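Local coordinates for hydroxyglutarate synthase (Oryza sativa, PDB 6W1K) that catalyses the iron(II)-dependent decarboxylation and hydroxylation of 2-oxoadipate to D-2-hydroxyglutarate, a step of plant lysine catabolism, at the 2-oxoadipic acid site. Sequence-based numbering; all coordinates share one arbitrary frame.

The 2-oxoadipic acid site. Residues 59, 61, 63, 123, 125, 194-195, 241, 265, 267, 294, 299, 302-303. With OOG (2-oxoadipic acid), chain B; NI (nickel (II) ion), chain C.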
loop_
_atom_site.group_PDB
_atom_site.type_symbol
_atom_site.label_atom_id
_atom_site.label_comp_id
_atom_site.label_asym_id
_atom_site.label_seq_id
_atom_site.Cartn_x
_atom_site.Cartn_y
_atom_site.Cartn_z
ATOM N N HIS A 59 -5.999 -3.419 1.610
ATOM C CA HIS A 59 -4.612 -3.841 1.447
ATOM C C HIS A 59 -3.648 -2.825 2.060
ATOM O O HIS A 59 -3.997 -1.675 2.334
ATOM C CB HIS A 59 -4.277 -4.071 -0.037
ATOM C CG HIS A 59 -4.384 -2.847 -0.901
ATOM N ND1 HIS A 59 -5.567 -2.438 -1.466
ATOM C CD2 HIS A 59 -3.434 -1.975 -1.355
ATOM C CE1 HIS A 59 -5.361 -1.358 -2.205
ATOM N NE2 HIS A 59 -4.077 -1.062 -2.160
ATOM N N ALA A 61 0.430 -1.442 1.264
ATOM C CA ALA A 61 1.364 -1.388 0.136
ATOM C C ALA A 61 2.743 -0.919 0.614
ATOM O O ALA A 61 2.847 -0.157 1.574
ATOM C CB ALA A 61 0.840 -0.483 -0.978
ATOM N N ARG A 63 7.071 -0.199 -0.833
ATOM C CA ARG A 63 7.973 0.085 -1.933
ATOM C C ARG A 63 9.398 -0.332 -1.594
ATOM O O ARG A 63 9.829 -0.245 -0.436
ATOM C CB ARG A 63 7.953 1.575 -2.271
ATOM C CG ARG A 63 6.588 2.081 -2.716
ATOM C CD ARG A 63 6.665 3.508 -3.202
ATOM N NE ARG A 63 5.367 3.980 -3.666
ATOM C CZ ARG A 63 5.129 5.237 -4.016
ATOM N NH1 ARG A 63 6.108 6.133 -3.956
ATOM N NH2 ARG A 63 3.927 5.597 -4.410
ATOM N N PHE A 123 0.441 -5.534 -1.131
ATOM C CA PHE A 123 0.910 -5.133 -2.457
ATOM C C PHE A 123 2.345 -4.641 -2.262
ATOM O O PHE A 123 2.567 -3.718 -1.477
ATOM C CB PHE A 123 0.002 -4.029 -3.034
ATOM C CG PHE A 123 0.309 -3.640 -4.452
ATOM C CD1 PHE A 123 1.400 -2.816 -4.753
ATOM C CD2 PHE A 123 -0.509 -4.077 -5.488
ATOM C CE1 PHE A 123 1.671 -2.447 -6.083
ATOM C CE2 PHE A 123 -0.246 -3.722 -6.812
ATOM C CZ PHE A 123 0.846 -2.915 -7.112
ATOM N N SER A 125 5.884 -3.526 -4.289
ATOM C CA SER A 125 6.508 -3.181 -5.559
ATOM C C SER A 125 8.013 -3.038 -5.342
ATOM O O SER A 125 8.499 -2.923 -4.205
ATOM C CB SER A 125 5.875 -1.918 -6.129
ATOM O OG SER A 125 6.036 -0.831 -5.259
ATOM N N ASN A 194 3.489 2.350 2.777
ATOM C CA ASN A 194 3.271 3.431 1.810
ATOM C C ASN A 194 1.815 3.893 1.809
ATOM O O ASN A 194 1.532 5.089 1.629
ATOM C CB ASN A 194 3.698 2.951 0.424
ATOM C CG ASN A 194 3.281 3.898 -0.661
ATOM O OD1 ASN A 194 2.232 3.729 -1.267
ATOM N ND2 ASN A 194 4.091 4.917 -0.901
ATOM N N HIS A 195 0.881 2.957 2.019
ATOM C CA HIS A 195 -0.482 3.341 2.342
ATOM C C HIS A 195 -1.248 2.136 2.864
ATOM O O HIS A 195 -0.874 0.973 2.649
ATOM C CB HIS A 195 -1.203 3.964 1.144
ATOM C CG HIS A 195 -1.447 3.031 -0.003
ATOM N ND1 HIS A 195 -0.528 2.831 -1.016
ATOM C CD2 HIS A 195 -2.526 2.283 -0.328
ATOM C CE1 HIS A 195 -1.025 1.987 -1.898
ATOM N NE2 HIS A 195 -2.228 1.620 -1.492
ATOM N N GLN A 241 -10.978 2.809 -7.439
ATOM C CA GLN A 241 -10.014 3.203 -6.419
ATOM C C GLN A 241 -9.787 4.699 -6.462
ATOM O O GLN A 241 -9.808 5.307 -7.536
ATOM C CB GLN A 241 -8.700 2.473 -6.613
ATOM C CG GLN A 241 -8.782 0.963 -6.452
ATOM C CD GLN A 241 -7.499 0.290 -6.886
ATOM O OE1 GLN A 241 -7.344 -0.128 -8.036
ATOM N NE2 GLN A 241 -6.570 0.169 -5.953
ATOM N N TYR A 265 0.236 8.106 2.055
ATOM C CA TYR A 265 -1.099 8.553 1.714
ATOM C C TYR A 265 -2.057 7.456 2.125
ATOM O O TYR A 265 -1.655 6.451 2.722
ATOM C CB TYR A 265 -1.224 8.884 0.229
ATOM C CG TYR A 265 -1.015 7.723 -0.747
ATOM C CD1 TYR A 265 0.251 7.408 -1.206
ATOM C CD2 TYR A 265 -2.081 6.978 -1.232
ATOM C CE1 TYR A 265 0.468 6.396 -2.098
ATOM C CE2 TYR A 265 -1.867 5.943 -2.135
ATOM C CZ TYR A 265 -0.581 5.662 -2.558
ATOM O OH TYR A 265 -0.318 4.656 -3.455
ATOM N N GLU A 267 -5.611 5.203 0.675
ATOM C CA GLU A 267 -6.417 4.847 -0.481
ATOM C C GLU A 267 -7.783 4.347 -0.011
ATOM O O GLU A 267 -7.976 3.970 1.156
ATOM C CB GLU A 267 -5.669 3.807 -1.335
ATOM C CG GLU A 267 -6.402 3.342 -2.559
ATOM C CD GLU A 267 -5.833 2.038 -3.113
ATOM O OE1 GLU A 267 -4.599 1.924 -3.186
ATOM O OE2 GLU A 267 -6.613 1.121 -3.472
ATOM N N PHE A 294 -5.879 -6.680 -8.365
ATOM C CA PHE A 294 -5.487 -5.303 -8.674
ATOM C C PHE A 294 -5.496 -5.129 -10.187
ATOM O O PHE A 294 -5.769 -6.068 -10.936
ATOM C CB PHE A 294 -4.124 -4.989 -8.059
ATOM C CG PHE A 294 -4.110 -5.065 -6.558
ATOM C CD1 PHE A 294 -4.339 -3.930 -5.793
ATOM C CD2 PHE A 294 -3.888 -6.274 -5.919
ATOM C CE1 PHE A 294 -4.345 -4.013 -4.419
ATOM C CE2 PHE A 294 -3.883 -6.377 -4.542
ATOM C CZ PHE A 294 -4.095 -5.246 -3.786
ATOM N N ALA A 299 -3.336 1.015 -10.807
ATOM C CA ALA A 299 -2.148 1.130 -9.979
ATOM C C ALA A 299 -1.182 2.153 -10.545
ATOM O O ALA A 299 -0.574 2.915 -9.791
ATOM C CB ALA A 299 -1.471 -0.231 -9.887
ATOM N N ILE A 302 -2.165 5.509 -9.307
ATOM C CA ILE A 302 -2.173 5.657 -7.857
ATOM C C ILE A 302 -0.757 5.828 -7.334
ATOM O O ILE A 302 -0.552 6.518 -6.330
ATOM C CB ILE A 302 -2.883 4.448 -7.210
ATOM C CG1 ILE A 302 -4.358 4.447 -7.610
ATOM C CG2 ILE A 302 -2.785 4.473 -5.683
ATOM C CD1 ILE A 302 -5.105 3.167 -7.248
ATOM N N PHE A 303 0.247 5.251 -8.026
ATOM C CA PHE A 303 1.644 5.478 -7.645
ATOM C C PHE A 303 1.953 6.971 -7.552
ATOM O O PHE A 303 2.859 7.385 -6.823
ATOM C CB PHE A 303 2.628 4.855 -8.662
ATOM C CG PHE A 303 2.906 3.386 -8.443
ATOM C CD1 PHE A 303 3.513 2.938 -7.272
ATOM C CD2 PHE A 303 2.574 2.459 -9.416
ATOM C CE1 PHE A 303 3.764 1.591 -7.072
ATOM C CE2 PHE A 303 2.810 1.098 -9.219
ATOM C CZ PHE A 303 3.410 0.666 -8.046
HETATM C C2 OOG B . 1.336 1.267 -4.724
HETATM C C3 OOG B . 0.337 1.817 -5.744
HETATM C C4 OOG B . -0.497 0.676 -6.337
HETATM C C6 OOG B . -2.988 -0.136 -5.956
HETATM O O4 OOG B . -3.094 -0.530 -7.144
HETATM O O3 OOG B . -4.005 -0.070 -5.231
HETATM C C5 OOG B . -1.627 0.260 -5.396
HETATM C C1 OOG B . 2.344 2.334 -4.275
HETATM O O1 OOG B . 3.354 2.013 -3.751
HETATM O O2 OOG B . 2.100 3.695 -4.465
HETATM O O5 OOG B . -1.459 0.238 -4.228
HETATM NI NI NI C . -3.237 0.595 -3.114
HETATM O O HOH W 1 3.861 -0.527 -3.935
HETATM O O HOH W 2 -5.101 -1.645 -8.633
#
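Two histidines and a glutamate form the metal-binding triad of this 2-oxoadipate dioxygenase/decarboxylase, a VOC-like enzyme, with nickel, only partly occupied, in the place of the natural iron(II). His59 and His195 each offer NE2, and Glu267 stretches from its strand, CG anti to the backbone N (chi1 179°), to give OE1 at 1.9 Å from NI. The substrate OOG, completely buried though poorly ordered, chelates the metal through its 2-oxo oxygen O5 and its C6 carboxylate oxygen O3, 2.1 and 2.3 Å from NI. The ligands seen lie between square pyramidal and trigonal bipyramidal. Such chelation probably prepares the oxo acid for attack by oxygen.

At the far carboxylate Arg63 does the reading. From CB, with CG anti to the carbonyl carbon, its chain runs extended; CG and CD of Arg63 run past OOG O1, CG at 3.4 Å. Arg63 NE then donates to OOG O1, and Arg63 NH2 to OOG O2 at 2.6 Å, the latter also a salt bridge. Both bonds are almost straight and in the guanidinium plane, a side-on grip in which the flat group offers two parallel N-H groups matched to the two oxygens of a carboxylate. CZ lies behind this pair, with Asn194 ND2 over one guanidinium face. Tyr265 OH adds a second bond to OOG O2 (2.8 Å), its phenol reaching the oxygen at the ring edge, while Ser125 OG reaches O1 through a water.

Second-shell amides set the metal ligands. Asn194 OD1 accepts from His195 ND1 in the ring plane, on a lone pair, which fixes the imidazole's rotation and may make NE2 a better donor. Gln241 NE2 bonds Glu267 OE2 from above the carboxylate plane. Gln241 NE2 also donates to OOG O3 at 2.7 Å, a bent bond; its OE1 meets O4 through water.

Aromatic rings suit the aliphatic middle: Phe303 lays its face against OOG C3, which sits 3.8 Å from the ring centroid, a CH-pi contact, and Phe123 presents a face to C4. Ala299, being small, lets helix 296-302 approach C4.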